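Local coordinates for trehalose-6-phosphate phosphatase-related protein (Thermoplasma acidophilum, PDB 1U02) that removes the phosphate from trehalose 6-phosphate to give free trehalose, using magnesium as cofactor, at residues 83-86 against 87-91; 94-97 against 98-101; 135-138 against 139-143; 153-156 against 157-161. All coordinates share one frame; numbering follows the deposited sequence.

Interaction 1. Residues 83-86 against 87-91; sequences DRFL and GVFDR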
loop_
_atom_site.group_PDB
_atom_site.type_symbol
_atom_site.label_atom_id
_atom_site.label_comp_id
_atom_site.label_asym_id
_atom_site.label_seq_id
_atom_site.Cartn_x
_atom_site.Cartn_y
_atom_site.Cartn_z
ATOM N N ASP A 83 1.410 -2.938 -17.434
ATOM C CA ASP A 83 0.182 -2.692 -18.175
ATOM C C ASP A 83 -0.207 -3.885 -19.044
ATOM O O ASP A 83 -1.335 -3.960 -19.533
ATOM C CB ASP A 83 0.287 -1.404 -19.003
ATOM C CG ASP A 83 1.515 -1.364 -19.875
ATOM O OD1 ASP A 83 2.602 -1.724 -19.389
ATOM O OD2 ASP A 83 1.392 -0.951 -21.047
ATOM N N ARG A 84 0.715 -4.832 -19.211
ATOM C CA ARG A 84 0.438 -6.034 -19.997
ATOM C C ARG A 84 -0.618 -6.871 -19.288
ATOM O O ARG A 84 -1.265 -7.718 -19.906
ATOM C CB ARG A 84 1.701 -6.889 -20.155
ATOM C CG ARG A 84 2.808 -6.260 -20.989
ATOM C CD ARG A 84 4.073 -7.108 -20.919
ATOM N NE ARG A 84 4.600 -7.175 -19.555
ATOM C CZ ARG A 84 5.629 -7.930 -19.180
ATOM N NH1 ARG A 84 6.255 -8.698 -20.066
ATOM N NH2 ARG A 84 6.040 -7.906 -17.918
ATOM N N PHE A 85 -0.782 -6.626 -17.989
ATOM C CA PHE A 85 -1.740 -7.366 -17.168
ATOM C C PHE A 85 -3.131 -6.742 -17.026
ATOM O O PHE A 85 -3.985 -7.298 -16.339
ATOM C CB PHE A 85 -1.150 -7.591 -15.770
ATOM C CG PHE A 85 -0.037 -8.598 -15.735
ATOM C CD1 PHE A 85 -0.313 -9.957 -15.582
ATOM C CD2 PHE A 85 1.291 -8.194 -15.866
ATOM C CE1 PHE A 85 0.720 -10.903 -15.555
ATOM C CE2 PHE A 85 2.335 -9.132 -15.841
ATOM C CZ PHE A 85 2.044 -10.489 -15.685
ATOM N N LEU A 86 -3.367 -5.598 -17.659
ATOM C CA LEU A 86 -4.673 -4.950 -17.551
ATOM C C LEU A 86 -5.844 -5.847 -17.972
ATOM O O LEU A 86 -6.859 -5.913 -17.281
ATOM C CB LEU A 86 -4.697 -3.648 -18.364
ATOM C CG LEU A 86 -3.807 -2.519 -17.829
ATOM C CD1 LEU A 86 -3.872 -1.313 -18.762
ATOM C CD2 LEU A 86 -4.262 -2.128 -16.426
ATOM N N GLY A 87 -5.711 -6.536 -19.101
ATOM C CA GLY A 87 -6.791 -7.405 -19.539
ATOM C C GLY A 87 -6.967 -8.602 -18.618
ATOM O O GLY A 87 -8.079 -9.102 -18.427
ATOM N N VAL A 88 -5.864 -9.059 -18.036
ATOM C CA VAL A 88 -5.883 -10.208 -17.138
ATOM C C VAL A 88 -6.746 -9.973 -15.904
ATOM O O VAL A 88 -7.635 -10.764 -15.595
ATOM C CB VAL A 88 -4.454 -10.576 -16.687
ATOM C CG1 VAL A 88 -4.498 -11.754 -15.726
ATOM C CG2 VAL A 88 -3.615 -10.923 -17.902
ATOM N N PHE A 89 -6.489 -8.883 -15.194
ATOM C CA PHE A 89 -7.267 -8.606 -14.004
ATOM C C PHE A 89 -8.738 -8.336 -14.290
ATOM O O PHE A 89 -9.585 -8.567 -13.427
ATOM C CB PHE A 89 -6.603 -7.483 -13.217
ATOM C CG PHE A 89 -5.362 -7.935 -12.519
ATOM C CD1 PHE A 89 -5.453 -8.786 -11.419
ATOM C CD2 PHE A 89 -4.101 -7.590 -13.000
ATOM C CE1 PHE A 89 -4.300 -9.297 -10.807
ATOM C CE2 PHE A 89 -2.943 -8.094 -12.394
ATOM C CZ PHE A 89 -3.047 -8.950 -11.296
ATOM N N ASP A 90 -9.048 -7.870 -15.497
ATOM C CA ASP A 90 -10.449 -7.652 -15.858
ATOM C C ASP A 90 -11.119 -9.026 -15.917
ATOM O O ASP A 90 -12.219 -9.217 -15.395
ATOM C CB ASP A 90 -10.585 -6.976 -17.226
ATOM C CG ASP A 90 -10.232 -5.499 -17.189
ATOM O OD1 ASP A 90 -10.499 -4.846 -16.155
ATOM O OD2 ASP A 90 -9.703 -4.989 -18.203
ATOM N N ARG A 91 -10.442 -9.980 -16.553
ATOM C CA ARG A 91 -10.963 -11.335 -16.689
ATOM C C ARG A 91 -11.046 -12.042 -15.336
ATOM O O ARG A 91 -11.996 -12.781 -15.071
ATOM C CB ARG A 91 -10.090 -12.157 -17.647
ATOM C CG ARG A 91 -10.058 -11.616 -19.077
ATOM C CD ARG A 91 -9.685 -12.698 -20.105
ATOM N NE ARG A 91 -8.287 -13.125 -20.034
ATOM C CZ ARG A 91 -7.247 -12.381 -20.410
ATOM N NH1 ARG A 91 -7.434 -11.157 -20.893
ATOM N NH2 ARG A 91 -6.015 -12.866 -20.312
HETATM O O HOH W 1 -3.360 -5.385 -21.100
HETATM O O HOH W 2 -3.703 -8.558 -20.124
#

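Interaction 2. Residues 94-97 against 98-101; sequences EDTR and SWVS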
loop_
_atom_site.group_PDB
_atom_site.type_symbol
_atom_site.label_atom_id
_atom_site.label_comp_id
_atom_site.label_asym_id
_atom_site.label_seq_id
_atom_site.Cartn_x
_atom_site.Cartn_y
_atom_site.Cartn_z
ATOM N N GLU A 94 -14.114 -10.779 -13.581
ATOM C CA GLU A 94 -15.310 -11.296 -14.232
ATOM C C GLU A 94 -15.559 -12.759 -13.892
ATOM O O GLU A 94 -16.699 -13.162 -13.642
ATOM C CB GLU A 94 -15.201 -11.128 -15.750
ATOM C CG GLU A 94 -16.371 -11.716 -16.526
ATOM C CD GLU A 94 -17.724 -11.308 -15.959
ATOM O OE1 GLU A 94 -17.955 -10.093 -15.761
ATOM O OE2 GLU A 94 -18.560 -12.204 -15.713
ATOM N N ASP A 95 -14.495 -13.555 -13.861
ATOM C CA ASP A 95 -14.642 -14.971 -13.576
ATOM C C ASP A 95 -14.783 -15.309 -12.096
ATOM O O ASP A 95 -15.207 -16.409 -11.756
ATOM C CB ASP A 95 -13.468 -15.760 -14.176
ATOM C CG ASP A 95 -13.378 -15.623 -15.701
ATOM O OD1 ASP A 95 -14.406 -15.325 -16.346
ATOM O OD2 ASP A 95 -12.278 -15.833 -16.258
ATOM N N THR A 96 -14.454 -14.376 -11.210
ATOM C CA THR A 96 -14.545 -14.677 -9.785
ATOM C C THR A 96 -15.524 -13.824 -8.978
ATOM O O THR A 96 -15.780 -14.119 -7.809
ATOM C CB THR A 96 -13.153 -14.573 -9.110
ATOM O OG1 THR A 96 -12.689 -13.218 -9.167
ATOM C CG2 THR A 96 -12.147 -15.478 -9.813
ATOM N N ARG A 97 -16.080 -12.781 -9.587
ATOM C CA ARG A 97 -16.995 -11.903 -8.854
ATOM C C ARG A 97 -18.191 -12.622 -8.231
ATOM O O ARG A 97 -18.695 -12.202 -7.192
ATOM C CB ARG A 97 -17.500 -10.768 -9.753
ATOM C CG ARG A 97 -18.505 -11.193 -10.803
ATOM C CD ARG A 97 -18.944 -10.001 -11.643
ATOM N NE ARG A 97 -19.872 -10.387 -12.700
ATOM C CZ ARG A 97 -21.116 -10.805 -12.491
ATOM N NH1 ARG A 97 -21.596 -10.890 -11.256
ATOM N NH2 ARG A 97 -21.881 -11.142 -13.520
ATOM N N SER A 98 -18.632 -13.711 -8.852
ATOM C CA SER A 98 -19.776 -14.455 -8.338
ATOM C C SER A 98 -19.482 -15.204 -7.036
ATOM O O SER A 98 -20.401 -15.701 -6.385
ATOM C CB SER A 98 -20.282 -15.449 -9.388
ATOM O OG SER A 98 -19.351 -16.501 -9.572
ATOM N N TRP A 99 -18.211 -15.283 -6.648
ATOM C CA TRP A 99 -17.858 -15.989 -5.422
ATOM C C TRP A 99 -18.428 -15.325 -4.173
ATOM O O TRP A 99 -18.474 -15.941 -3.107
ATOM C CB TRP A 99 -16.339 -16.117 -5.289
ATOM C CG TRP A 99 -15.707 -16.987 -6.348
ATOM C CD1 TRP A 99 -16.350 -17.693 -7.325
ATOM C CD2 TRP A 99 -14.310 -17.229 -6.530
ATOM N NE1 TRP A 99 -15.435 -18.357 -8.107
ATOM C CE2 TRP A 99 -14.174 -18.089 -7.640
ATOM C CE3 TRP A 99 -13.153 -16.797 -5.863
ATOM C CZ2 TRP A 99 -12.925 -18.531 -8.098
ATOM C CZ3 TRP A 99 -11.908 -17.237 -6.321
ATOM C CH2 TRP A 99 -11.809 -18.092 -7.425
ATOM N N VAL A 100 -18.854 -14.071 -4.296
ATOM C CA VAL A 100 -19.438 -13.379 -3.154
ATOM C C VAL A 100 -20.712 -14.101 -2.700
ATOM O O VAL A 100 -21.103 -14.005 -1.540
ATOM C CB VAL A 100 -19.781 -11.903 -3.474
ATOM C CG1 VAL A 100 -18.504 -11.132 -3.791
ATOM C CG2 VAL A 100 -20.754 -11.821 -4.644
ATOM N N SER A 101 -21.362 -14.814 -3.614
ATOM C CA SER A 101 -22.572 -15.548 -3.255
ATOM C C SER A 101 -22.212 -16.979 -2.840
ATOM O O SER A 101 -22.886 -17.578 -2.005
ATOM C CB SER A 101 -23.579 -15.554 -4.418
ATOM O OG SER A 101 -23.050 -16.172 -5.577
HETATM O O HOH W 3 -17.992 -14.822 -11.541
#

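Interaction 3. Residues 135-138 against 139-143; sequences EEIA and RIFGV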
loop_
_atom_site.group_PDB
_atom_site.type_symbol
_atom_site.label_atom_id
_atom_site.label_comp_id
_atom_site.label_asym_id
_atom_site.label_seq_id
_atom_site.Cartn_x
_atom_site.Cartn_y
_atom_site.Cartn_z
ATOM N N GLU A 135 -5.826 -19.676 -5.648
ATOM C CA GLU A 135 -4.531 -20.126 -6.140
ATOM C C GLU A 135 -4.661 -20.736 -7.534
ATOM O O GLU A 135 -3.759 -20.605 -8.357
ATOM C CB GLU A 135 -3.928 -21.128 -5.153
ATOM C CG GLU A 135 -3.818 -20.535 -3.753
ATOM C CD GLU A 135 -3.320 -21.516 -2.713
ATOM O OE1 GLU A 135 -3.745 -22.689 -2.746
ATOM O OE2 GLU A 135 -2.513 -21.101 -1.850
ATOM N N GLU A 136 -5.791 -21.385 -7.800
ATOM C CA GLU A 136 -6.028 -21.991 -9.109
ATOM C C GLU A 136 -6.151 -20.885 -10.156
ATOM O O GLU A 136 -5.590 -20.979 -11.252
ATOM C CB GLU A 136 -7.306 -22.837 -9.075
ATOM C CG GLU A 136 -7.682 -23.472 -10.403
ATOM C CD GLU A 136 -8.870 -24.415 -10.279
ATOM O OE1 GLU A 136 -9.945 -23.969 -9.815
ATOM O OE2 GLU A 136 -8.728 -25.605 -10.642
ATOM N N ILE A 137 -6.889 -19.834 -9.816
ATOM C CA ILE A 137 -7.048 -18.712 -10.728
ATOM C C ILE A 137 -5.682 -18.079 -10.993
ATOM O O ILE A 137 -5.369 -17.698 -12.119
ATOM C CB ILE A 137 -8.006 -17.651 -10.137
ATOM C CG1 ILE A 137 -9.443 -18.167 -10.198
ATOM C CG2 ILE A 137 -7.901 -16.349 -10.915
ATOM C CD1 ILE A 137 -9.963 -18.352 -11.621
ATOM N N ALA A 138 -4.869 -17.980 -9.946
ATOM C CA ALA A 138 -3.540 -17.399 -10.066
ATOM C C ALA A 138 -2.678 -18.183 -11.054
ATOM O O ALA A 138 -1.964 -17.596 -11.872
ATOM C CB ALA A 138 -2.865 -17.360 -8.703
ATOM N N ARG A 139 -2.747 -19.508 -10.980
ATOM C CA ARG A 139 -1.953 -20.338 -11.883
ATOM C C ARG A 139 -2.486 -20.217 -13.305
ATOM O O ARG A 139 -1.720 -20.131 -14.261
ATOM C CB ARG A 139 -1.981 -21.805 -11.435
ATOM C CG ARG A 139 -1.575 -21.993 -9.980
ATOM C CD ARG A 139 -1.347 -23.452 -9.619
ATOM N NE ARG A 139 -1.240 -23.623 -8.171
ATOM C CZ ARG A 139 -2.280 -23.767 -7.355
ATOM N NH1 ARG A 139 -3.514 -23.769 -7.841
ATOM N NH2 ARG A 139 -2.088 -23.892 -6.049
ATOM N N ILE A 140 -3.807 -20.201 -13.442
ATOM C CA ILE A 140 -4.418 -20.091 -14.759
ATOM C C ILE A 140 -4.010 -18.810 -15.487
ATOM O O ILE A 140 -3.622 -18.849 -16.655
ATOM C CB ILE A 140 -5.953 -20.136 -14.652
ATOM C CG1 ILE A 140 -6.389 -21.502 -14.117
ATOM C CG2 ILE A 140 -6.582 -19.857 -16.009
ATOM C CD1 ILE A 140 -7.863 -21.579 -13.753
ATOM N N PHE A 141 -4.084 -17.681 -14.789
ATOM C CA PHE A 141 -3.753 -16.392 -15.383
ATOM C C PHE A 141 -2.299 -15.970 -15.268
ATOM O O PHE A 141 -1.907 -14.934 -15.808
ATOM C CB PHE A 141 -4.645 -15.317 -14.778
ATOM C CG PHE A 141 -6.076 -15.423 -15.203
ATOM C CD1 PHE A 141 -6.516 -14.796 -16.364
ATOM C CD2 PHE A 141 -6.979 -16.179 -14.461
ATOM C CE1 PHE A 141 -7.842 -14.916 -16.783
ATOM C CE2 PHE A 141 -8.304 -16.309 -14.867
ATOM C CZ PHE A 141 -8.737 -15.676 -16.030
ATOM N N GLY A 142 -1.499 -16.763 -14.566
ATOM C CA GLY A 142 -0.096 -16.429 -14.420
ATOM C C GLY A 142 0.160 -15.202 -13.565
ATOM O O GLY A 142 1.047 -14.401 -13.865
ATOM N N VAL A 143 -0.624 -15.041 -12.505
ATOM C CA VAL A 143 -0.428 -13.912 -11.613
ATOM C C VAL A 143 0.091 -14.420 -10.280
ATOM O O VAL A 143 0.191 -15.629 -10.057
ATOM C CB VAL A 143 -1.723 -13.090 -11.410
ATOM C CG1 VAL A 143 -2.030 -12.312 -12.680
ATOM C CG2 VAL A 143 -2.882 -14.003 -11.059
#

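Interaction 4. Residues 153-156 against 157-161; sequences ELRV and PGVNK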
loop_
_atom_site.group_PDB
_atom_site.type_symbol
_atom_site.label_atom_id
_atom_site.label_comp_id
_atom_site.label_asym_id
_atom_site.label_seq_id
_atom_site.Cartn_x
_atom_site.Cartn_y
_atom_site.Cartn_z
ATOM N N GLU A 153 -4.646 -11.481 -2.000
ATOM C CA GLU A 153 -4.685 -10.630 -3.177
ATOM C C GLU A 153 -3.920 -11.194 -4.360
ATOM O O GLU A 153 -2.823 -11.737 -4.204
ATOM C CB GLU A 153 -4.119 -9.239 -2.839
ATOM C CG GLU A 153 -4.238 -8.224 -3.978
ATOM C CD GLU A 153 -3.683 -6.844 -3.628
ATOM O OE1 GLU A 153 -2.448 -6.693 -3.521
ATOM O OE2 GLU A 153 -4.486 -5.904 -3.460
ATOM N N LEU A 154 -4.522 -11.075 -5.540
ATOM C CA LEU A 154 -3.893 -11.503 -6.780
ATOM C C LEU A 154 -3.282 -10.234 -7.338
ATOM O O LEU A 154 -3.959 -9.210 -7.446
ATOM C CB LEU A 154 -4.926 -12.058 -7.759
ATOM C CG LEU A 154 -5.563 -13.369 -7.303
ATOM C CD1 LEU A 154 -6.538 -13.865 -8.368
ATOM C CD2 LEU A 154 -4.465 -14.400 -7.055
ATOM N N ARG A 155 -2.006 -10.293 -7.693
ATOM C CA ARG A 155 -1.335 -9.109 -8.192
ATOM C C ARG A 155 -0.303 -9.427 -9.269
ATOM O O ARG A 155 -0.121 -10.586 -9.647
ATOM C CB ARG A 155 -0.673 -8.388 -7.014
ATOM C CG ARG A 155 0.349 -9.239 -6.282
ATOM C CD ARG A 155 0.824 -8.614 -4.972
ATOM N NE ARG A 155 2.051 -9.261 -4.508
ATOM C CZ ARG A 155 2.680 -8.984 -3.368
ATOM N NH1 ARG A 155 2.200 -8.063 -2.543
ATOM N NH2 ARG A 155 3.805 -9.621 -3.064
ATOM N N VAL A 156 0.362 -8.387 -9.764
ATOM C CA VAL A 156 1.386 -8.549 -10.793
ATOM C C VAL A 156 2.600 -9.265 -10.196
ATOM O O VAL A 156 3.107 -8.877 -9.145
ATOM C CB VAL A 156 1.828 -7.171 -11.359
ATOM C CG1 VAL A 156 3.020 -7.348 -12.298
ATOM C CG2 VAL A 156 0.672 -6.520 -12.102
ATOM N N PRO A 157 3.080 -10.330 -10.855
ATOM C CA PRO A 157 4.241 -11.049 -10.323
ATOM C C PRO A 157 5.470 -10.150 -10.115
ATOM O O PRO A 157 5.749 -9.265 -10.923
ATOM C CB PRO A 157 4.493 -12.128 -11.380
ATOM C CG PRO A 157 3.114 -12.399 -11.929
ATOM C CD PRO A 157 2.549 -10.996 -12.058
ATOM N N GLY A 158 6.181 -10.372 -9.013
ATOM C CA GLY A 158 7.394 -9.621 -8.740
ATOM C C GLY A 158 7.316 -8.242 -8.107
ATOM O O GLY A 158 8.362 -7.629 -7.886
ATOM N N VAL A 159 6.122 -7.737 -7.804
ATOM C CA VAL A 159 6.039 -6.407 -7.197
ATOM C C VAL A 159 6.808 -6.379 -5.877
ATOM O O VAL A 159 6.785 -7.344 -5.117
ATOM C CB VAL A 159 4.571 -5.977 -6.963
ATOM C CG1 VAL A 159 3.859 -5.856 -8.306
ATOM C CG2 VAL A 159 3.854 -6.978 -6.069
ATOM N N ASN A 160 7.481 -5.264 -5.606
ATOM C CA ASN A 160 8.291 -5.126 -4.397
ATOM C C ASN A 160 8.421 -3.659 -3.952
ATOM O O ASN A 160 9.050 -2.856 -4.642
ATOM C CB ASN A 160 9.684 -5.705 -4.684
ATOM C CG ASN A 160 10.547 -5.815 -3.445
ATOM O OD1 ASN A 160 10.752 -4.841 -2.724
ATOM N ND2 ASN A 160 11.067 -7.010 -3.198
ATOM N N LYS A 161 7.830 -3.311 -2.810
ATOM C CA LYS A 161 7.914 -1.940 -2.295
ATOM C C LYS A 161 9.359 -1.465 -2.182
ATOM O O LYS A 161 9.692 -0.357 -2.605
ATOM C CB LYS A 161 7.285 -1.825 -0.906
ATOM C CG LYS A 161 5.806 -1.500 -0.861
ATOM C CD LYS A 161 5.371 -1.347 0.594
ATOM C CE LYS A 161 3.895 -1.004 0.722
ATOM N NZ LYS A 161 3.478 -0.998 2.154
#

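Interaction 1. Residues 83-86 against 87-91
Phe89 N gives the main polar link here, donating to Phe85 O at 3.2 Å in a bond that is nearly straight (N-H...O 167°). One residue on, Asp90 N reaches Leu86 O at 3.4 Å, a weaker and more bent bond. Two waters lie along the same backbone: one donates to Asp83 O and accepts from Gly87 N, while the other donates to Arg84 O at 2.6 Å and accepts weakly from Val88 N. Each water thus bridges an i to i+4 pair where a direct helical bond has not yet formed, which fits the passage from the 3-10 segment 83-85 into helix 86-96, the first helix of the smaller alpha+beta domain built on the four-stranded antiparallel sheet, consistent with the cap domain of HAD-type phosphatases. The Asp90 carboxylate is turned to Arg110, with which OD1 forms a salt bridge.

Phe85 and Val88 run side by side in the same direction, and Phe85 CD1 lies 4.1 Å from Val88 CG2. The CG of Phe89 is anti to its own carbonyl carbon (chi1 -74°), which swings the ring back along the helix until CE2 is 3.9 Å from Phe85 CB and CD2 is 3.4 Å from Phe85 O. Farther out, Phe85 packs on Val156 and Pro157, Phe89 on Val143, and Val88 on Phe141 of helix 127-141. Leu86 touches Tyr78 and Leu113.

Interaction 2. Residues 94-97 against 98-101
Trp99 N closes a type I beta turn that runs from Thr96 to Trp99, donating to Thr96 O at 2.9 Å from well above the carbonyl plane. The turn joins helix 86-96 to the short helix 99-102. A second, weak bond, from Val100 N to Arg97 O at 3.5 Å, follows it, and a water bridges Glu94 O and Ser98 N across the bend.

The side-chain contact is a CH-pi interaction. Thr96 CG2 stands over the six-membered ring of Trp99, 3.7 Å from its centroid and 18° off the ring normal, while Thr96 CB lies above the same face. With CG2 anti to the carbonyl carbon and OG1 between the backbone N and that carbon (chi1 65°), threonine offers its methyl to the indole and keeps its hydroxyl for Ile92 O and Tyr117 OH. Trp99 also packs on Leu130 and Ile137 of helix 127-141 and makes a cation-pi contact with Arg133, so the indole ties the turn to that helix. With the indole of Trp99 cut back to an alanine, the Thr96 methyl is likely to lose the ring it rests on, Arg133 its aromatic partner, and a gap to open against helix 127-141.

On the outer side, Arg97 extends its chain from CG to NE and meets Glu94 in a long salt bridge, with Glu94 OE1 at the edge of the guanidinium and in its plane. Farther along, Ser98 O accepts from both Ser101 N and Ser101 OG, the hydroxyl lying 2.8 Å away in the carbonyl plane.

Interaction 3. Residues 135-138 against 139-143
Ile137 and Phe141, one helical turn apart, lie side by side and point the same way, with Ile137 CG2 3.7 Å from Phe141 CD2. The phenyl edge also meets the backbone, Ile137 O lying in the ring plane 3.2 Å from CD2. Ala138 CB packs 4.1 Å from Val143 CG2, where the chain has just left the helix.

That exit is a Schellman motif: Gly142, with positive phi, is the C-prime residue, and Val143 N bonds to Ala138 O at 3.0 Å, in the carbonyl plane and on a lone pair. The companion bond from Gly142 N to Arg139 O is weak.

On the outer side, Glu136 runs beside Ile140, Glu136 CG 3.9 Å from Ile140 CD1. Arg139, extended from CG to NE, runs beside Glu135, with Glu135 O over one face of its guanidinium and NH2 3.4 Å from Glu135 CB. The salt bridge from Glu135 OE1 to Arg139 NH2 is long, 3.9 Å, with carboxylate and guanidinium planes 69° apart; Glu135 OE2 bonds instead to Tyr147 OH.

Helix 127-141 lies on the sheet beside helix 86-96: Ile137 and Ala138 press on Leu154 of strand 151-155, while Phe141 packs against Arg91, Ile92 and Asp95 of helix 86-96.

Interaction 4. Residues 153-156 against 157-161
Val159 CG2 lies over one face of the Arg155 guanidinium, 3.3 Å from NE and offset toward the rim of the group. Val159 is the last residue of a type II beta turn, Val156 to Val159, that leads the chain from strand 151-155 of the antiparallel sheet toward helix 161-169, and Arg155 is the strand residue just before it. Gly158 takes the positive-phi position of the turn, where a beta carbon would collide with the carbonyl oxygen of Pro157, and its N bonds to Glu144 OE1.

Arg155 sets CG between the backbone N and the carbonyl carbon (chi1 60°) and then runs extended to NE, which carries the flat group across to the valine. NE forms a salt bridge with Glu144 OE2, so one glutamate grips both the arginine and the turn. Shortening Arg155 to an alanine would probably leave that Glu144 oxygen without its charged mate and strip Val159 of the flat surface beneath its methyl.

Val156 CG1 packs 3.7 Å from Pro157 CD. Beyond the turn Asn160 caps helix 161-169 through OD1 to Ser163 N, and Lys161 NZ forms salt bridges with Asp183 and with Asp7, a magnesium ligand and by similarity the nucleophile. Closing the turn, Val159 N donates weakly to Val156 O at 3.5 Å, while Val159 CG1 sits 3.2 Å from the same oxygen.

Overall arrangement
Along the chain the four contacts come in series. Interactions 1 and 2 share helix 86-96, their centres about 17 Å apart; interaction 3 ends helix 127-141, and interaction 4 leaves strand 151-155. Interactions 1, 3 and 4 lie about 13 Å from one another, centre to centre, and all touch: Phe89 reaches the backbone of Leu154 and Arg155, Gly142 O meets Pro157 CG, and Val143 CB meets Arg155 O. Interaction 2 joins through Ile137 but stays about 6 Å from interaction 4 at the nearest atoms. Together they pack two helices with the four-stranded antiparallel sheet, and interaction 4 leads the chain toward the magnesium site of the HAD-type phosphatase, where Lys161 pairs with Asp7.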